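Local coordinates for protein oxidoreductase, Gfo/Idh/MocA family (Pseudomonas syringae pv. tomato, PDB 3DTY) that is probably an NAD(P)-dependent oxidoreductase of the Gfo/Idh/MocA family, assembles as a tetramer and binds magnesium, at residues Y72-F76 / S100-A105; G176-A180 / V235-A239. One frame throughout, in Å; residues are numbered along the deposited sequence.

Interaction 1. Residues Y72-F76 / S100-A105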
loop_
_atom_site.group_PDB
_atom_site.type_symbol
_atom_site.label_atom_id
_atom_site.label_comp_id
_atom_site.label_asym_id
_atom_site.label_seq_id
_atom_site.Cartn_x
_atom_site.Cartn_y
_atom_site.Cartn_z
ATOM N N TYR A 72 -4.245 10.416 46.636
ATOM C CA TYR A 72 -5.281 11.216 45.998
ATOM C C TYR A 72 -6.241 11.868 46.992
ATOM O O TYR A 72 -6.691 12.988 46.770
ATOM C CB TYR A 72 -6.039 10.372 44.954
ATOM C CG TYR A 72 -6.956 9.299 45.497
ATOM C CD1 TYR A 72 -8.284 9.587 45.811
ATOM C CD2 TYR A 72 -6.505 7.995 45.682
ATOM C CE1 TYR A 72 -9.148 8.602 46.295
ATOM C CE2 TYR A 72 -7.361 6.997 46.170
ATOM C CZ TYR A 72 -8.684 7.313 46.474
ATOM O OH TYR A 72 -9.542 6.348 46.957
ATOM N N LEU A 73 -6.538 11.189 48.098
ATOM C CA LEU A 73 -7.450 11.751 49.098
ATOM C C LEU A 73 -6.892 12.997 49.784
ATOM O O LEU A 73 -7.573 14.020 49.882
ATOM C CB LEU A 73 -7.807 10.693 50.141
ATOM C CG LEU A 73 -9.250 10.191 50.016
ATOM C CD1 LEU A 73 -9.340 8.726 50.390
ATOM C CD2 LEU A 73 -10.154 11.050 50.894
ATOM N N SER A 74 -5.657 12.920 50.261
ATOM C CA SER A 74 -5.067 14.079 50.911
ATOM C C SER A 74 -5.013 15.237 49.907
ATOM O O SER A 74 -5.240 16.398 50.264
ATOM C CB SER A 74 -3.670 13.738 51.447
ATOM O OG SER A 74 -2.859 13.147 50.452
HETATM N N MSE A 75 -4.731 14.922 48.648
HETATM C CA MSE A 75 -4.678 15.961 47.621
HETATM C C MSE A 75 -6.041 16.629 47.455
HETATM O O MSE A 75 -6.152 17.851 47.522
HETATM C CB MSE A 75 -4.231 15.388 46.268
HETATM C CG MSE A 75 -4.357 16.405 45.119
HETATM SE SE MSE A 75 -3.297 16.009 43.541
HETATM C CE MSE A 75 -4.487 14.751 42.663
ATOM N N PHE A 76 -7.080 15.827 47.244
ATOM C CA PHE A 76 -8.417 16.380 47.059
ATOM C C PHE A 76 -8.851 17.227 48.258
ATOM O O PHE A 76 -9.372 18.332 48.089
ATOM C CB PHE A 76 -9.438 15.262 46.816
ATOM C CG PHE A 76 -9.227 14.502 45.529
ATOM C CD1 PHE A 76 -8.362 14.984 44.549
ATOM C CD2 PHE A 76 -9.897 13.304 45.299
ATOM C CE1 PHE A 76 -8.174 14.293 43.360
ATOM C CE2 PHE A 76 -9.716 12.603 44.110
ATOM C CZ PHE A 76 -8.851 13.093 43.141
ATOM N N SER A 100 -13.136 4.401 42.309
ATOM C CA SER A 100 -13.072 5.122 43.581
ATOM C C SER A 100 -12.436 6.500 43.468
ATOM O O SER A 100 -12.897 7.456 44.090
ATOM C CB SER A 100 -12.328 4.287 44.622
ATOM O OG SER A 100 -11.056 3.911 44.137
ATOM N N ILE A 101 -11.384 6.613 42.670
ATOM C CA ILE A 101 -10.729 7.903 42.520
ATOM C C ILE A 101 -11.643 8.888 41.796
ATOM O O ILE A 101 -11.778 10.033 42.216
ATOM C CB ILE A 101 -9.384 7.753 41.787
ATOM C CG1 ILE A 101 -8.457 6.867 42.630
ATOM C CG2 ILE A 101 -8.763 9.117 41.546
ATOM C CD1 ILE A 101 -7.092 6.610 42.029
ATOM N N THR A 102 -12.293 8.439 40.725
ATOM C CA THR A 102 -13.205 9.312 39.990
ATOM C C THR A 102 -14.337 9.775 40.910
ATOM O O THR A 102 -14.766 10.926 40.848
ATOM C CB THR A 102 -13.830 8.599 38.777
ATOM O OG1 THR A 102 -12.797 8.207 37.860
ATOM C CG2 THR A 102 -14.816 9.533 38.057
ATOM N N LYS A 103 -14.818 8.872 41.761
ATOM C CA LYS A 103 -15.895 9.205 42.690
ATOM C C LYS A 103 -15.442 10.288 43.670
ATOM O O LYS A 103 -16.127 11.295 43.859
ATOM C CB LYS A 103 -16.319 7.956 43.465
ATOM C CG LYS A 103 -17.546 8.124 44.359
ATOM C CD LYS A 103 -18.000 6.764 44.889
ATOM C CE LYS A 103 -19.118 6.898 45.898
ATOM N NZ LYS A 103 -18.648 7.541 47.153
ATOM N N ALA A 104 -14.285 10.072 44.287
ATOM C CA ALA A 104 -13.725 11.025 45.240
ATOM C C ALA A 104 -13.502 12.383 44.575
ATOM O O ALA A 104 -13.822 13.425 45.139
ATOM C CB ALA A 104 -12.403 10.489 45.802
ATOM N N ALA A 105 -12.950 12.368 43.368
ATOM C CA ALA A 105 -12.705 13.605 42.645
ATOM C C ALA A 105 -14.013 14.349 42.390
ATOM O O ALA A 105 -14.095 15.553 42.619
ATOM C CB ALA A 105 -12.004 13.315 41.329
#
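Ile101 presses its CG1 methylene onto one face of the Tyr72 ring, 3.7 Å from the ring centroid and only 11° off the normal, a CH-pi contact almost over the middle of the ring. With chi1 at 71° and chi2 close to a right angle, the Tyr72 ring extends toward 100-105 and turns a face to Ile101. The methyl of Ala104 is the bump on the facing helix. It fills the notch between the two aromatic rings, 3.8 Å from Tyr72 CE1 and 3.8 Å from Phe76 CD2, and meets both at their edges. One turn after Tyr72, Phe76 pushes in as a wedge: its CE2 comes to 3.3 Å from Ala105 N and its CZ to 3.6 Å from Ala105 CB, so the ring rests on backbone as much as on side chain. The carbonyl O of Tyr72 lies over one face of this ring, toward its rim.

The helix segments run nearly parallel, at 11°, with axes 10.4 Å apart, a wide spacing bridged by two aromatics that reach across to Ile101 and to the small Ala104 and Ala105. Helices 72-79 and 98-107 belong to the Rossmann domain and flank its parallel sheet. Ile101 and Ala105 also touch strand 88-92, which lies between the helices in sequence, while Thr102 packs on helix 122-134.

Interaction 2. Residues G176-A180 / V235-A239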
loop_
_atom_site.group_PDB
_atom_site.type_symbol
_atom_site.label_atom_id
_atom_site.label_comp_id
_atom_site.label_asym_id
_atom_site.label_seq_id
_atom_site.Cartn_x
_atom_site.Cartn_y
_atom_site.Cartn_z
ATOM N N GLY A 176 -0.508 -8.054 17.946
ATOM C CA GLY A 176 0.023 -9.341 18.355
ATOM C C GLY A 176 1.117 -9.307 19.405
ATOM O O GLY A 176 1.831 -10.294 19.587
ATOM N N PHE A 177 1.242 -8.191 20.116
ATOM C CA PHE A 177 2.284 -8.068 21.126
ATOM C C PHE A 177 2.224 -9.120 22.222
ATOM O O PHE A 177 3.244 -9.433 22.830
ATOM C CB PHE A 177 2.265 -6.664 21.733
ATOM C CG PHE A 177 2.829 -5.608 20.818
ATOM C CD1 PHE A 177 4.196 -5.548 20.566
ATOM C CD2 PHE A 177 1.991 -4.680 20.198
ATOM C CE1 PHE A 177 4.724 -4.580 19.706
ATOM C CE2 PHE A 177 2.504 -3.713 19.341
ATOM C CZ PHE A 177 3.873 -3.660 19.096
ATOM N N HIS A 178 1.045 -9.683 22.470
ATOM C CA HIS A 178 0.931 -10.700 23.508
ATOM C C HIS A 178 0.691 -12.102 22.973
ATOM O O HIS A 178 0.116 -12.946 23.656
ATOM C CB HIS A 178 -0.171 -10.324 24.496
ATOM C CG HIS A 178 0.113 -9.062 25.246
ATOM N ND1 HIS A 178 1.290 -8.854 25.926
ATOM C CD2 HIS A 178 -0.617 -7.932 25.393
ATOM C CE1 HIS A 178 1.279 -7.645 26.461
ATOM N NE2 HIS A 178 0.135 -7.066 26.153
ATOM N N SER A 179 1.132 -12.341 21.745
ATOM C CA SER A 179 0.984 -13.649 21.131
ATOM C C SER A 179 1.708 -14.713 21.952
ATOM O O SER A 179 1.306 -15.875 21.960
ATOM C CB SER A 179 1.543 -13.623 19.710
ATOM O OG SER A 179 0.749 -12.791 18.889
ATOM N N ALA A 180 2.777 -14.312 22.636
ATOM C CA ALA A 180 3.552 -15.238 23.464
ATOM C C ALA A 180 3.166 -15.108 24.934
ATOM O O ALA A 180 2.994 -13.991 25.440
ATOM C CB ALA A 180 5.039 -14.963 23.297
ATOM N N VAL A 235 -3.604 -17.911 25.356
ATOM C CA VAL A 235 -2.506 -18.161 26.264
ATOM C C VAL A 235 -3.341 -18.572 27.476
ATOM O O VAL A 235 -3.774 -17.732 28.257
ATOM C CB VAL A 235 -1.699 -16.886 26.551
ATOM C CG1 VAL A 235 -0.697 -17.146 27.668
ATOM C CG2 VAL A 235 -0.955 -16.461 25.294
ATOM N N ALA A 236 -3.600 -19.876 27.577
ATOM C CA ALA A 236 -4.428 -20.473 28.630
ATOM C C ALA A 236 -4.329 -19.883 30.032
ATOM O O ALA A 236 -5.347 -19.677 30.693
ATOM C CB ALA A 236 -4.173 -21.980 28.692
ATOM N N SER A 237 -3.113 -19.617 30.486
ATOM C CA SER A 237 -2.896 -19.068 31.819
ATOM C C SER A 237 -3.673 -17.778 32.093
ATOM O O SER A 237 -3.831 -17.382 33.246
ATOM C CB SER A 237 -1.407 -18.807 32.026
ATOM O OG SER A 237 -0.935 -17.861 31.084
ATOM N N ARG A 238 -4.153 -17.128 31.039
ATOM C CA ARG A 238 -4.890 -15.876 31.190
ATOM C C ARG A 238 -6.374 -16.047 31.513
ATOM O O ARG A 238 -7.018 -15.117 32.012
ATOM C CB ARG A 238 -4.735 -15.041 29.919
ATOM C CG ARG A 238 -3.305 -14.610 29.660
ATOM C CD ARG A 238 -3.141 -13.989 28.284
ATOM N NE ARG A 238 -1.766 -13.547 28.067
ATOM C CZ ARG A 238 -1.218 -13.377 26.869
ATOM N NH1 ARG A 238 -1.926 -13.609 25.771
ATOM N NH2 ARG A 238 0.048 -12.987 26.771
ATOM N N ALA A 239 -6.916 -17.229 31.229
ATOM C CA ALA A 239 -8.325 -17.486 31.490
ATOM C C ALA A 239 -8.678 -17.048 32.910
ATOM O O ALA A 239 -7.855 -17.157 33.818
ATOM C CB ALA A 239 -8.631 -18.982 31.311
#
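The guanidinium of Arg238 meets the carbonyl of His178 in its own plane, at the edge formed by NH1 and NH2, while Val235 CG2 lies on one side of it, implausibly close to Arg238 NH1 at 3.1 Å, so its exact placement is doubtful. The second flat group, the imidazole of His178, approaches Arg238 NH2 obliquely; the closest side-chain approach is at the root of the histidine side chain, His178 CB to Arg238 NH2, 3.5 Å.

Both terminal nitrogens grip a single atom. Arg238 NH1 donates to His178 O at 3.0 Å and Arg238 NH2 to the same His178 O at 3.1 Å, an end-on fork whose acceptor is only 1° out of the guanidinium plane. Neither bond is straight, the N-H...O angles being 151° and 145°, as expected when one oxygen sits between two donors. The chain of Arg238 runs extended from CG to NE, carrying the group across from the short 3-10 segment 236-238.

The receiving carbonyl belongs to a type I turn from Gly176 to Ser179. Gly176 O takes both Ser179 N and Ser179 OG, the hydroxyl at 2.8 Å, and the two donors come from the same face of its carbonyl plane. Ser179 O is hydrogen-bonded to Arg167 of the second subunit, placing the turn at an interface of the tetramer.

Arg238 NH1 also forms a salt bridge with Asp243, which in addition accepts from Val235 N. The arginine thus links an acidic side chain in its own loop, after strand 224-232, to a main-chain oxygen of the loop after strand 166-174, both strands of the C-terminal domain's mixed sheet. Its positive charge is probably balanced by Asp243, while the forked bond should polarise the His178 carbonyl and restrain rotation of the guanidinium.

From the N terminus, the chain first reaches interaction 1, which brings together the two helices either side of strand 88-92 in sequence, 72-79 and 98-107, an alpha-beta-alpha unit of the Rossmann domain. The chain then passes helix 122-134, which carries the magnesium ligands Glu123 and Asn127, before entering the C-terminal alpha/beta domain. There interaction 2 joins the loop after strand 166-174 to the one after strand 224-232, closing a longer excursion that includes helix 203-218. The two closures follow in series, neither nested nor crossed. Each lies within one domain, interaction 1 in the Rossmann domain and interaction 2 in the C-terminal one. Their nearest atoms are about 22 Å apart.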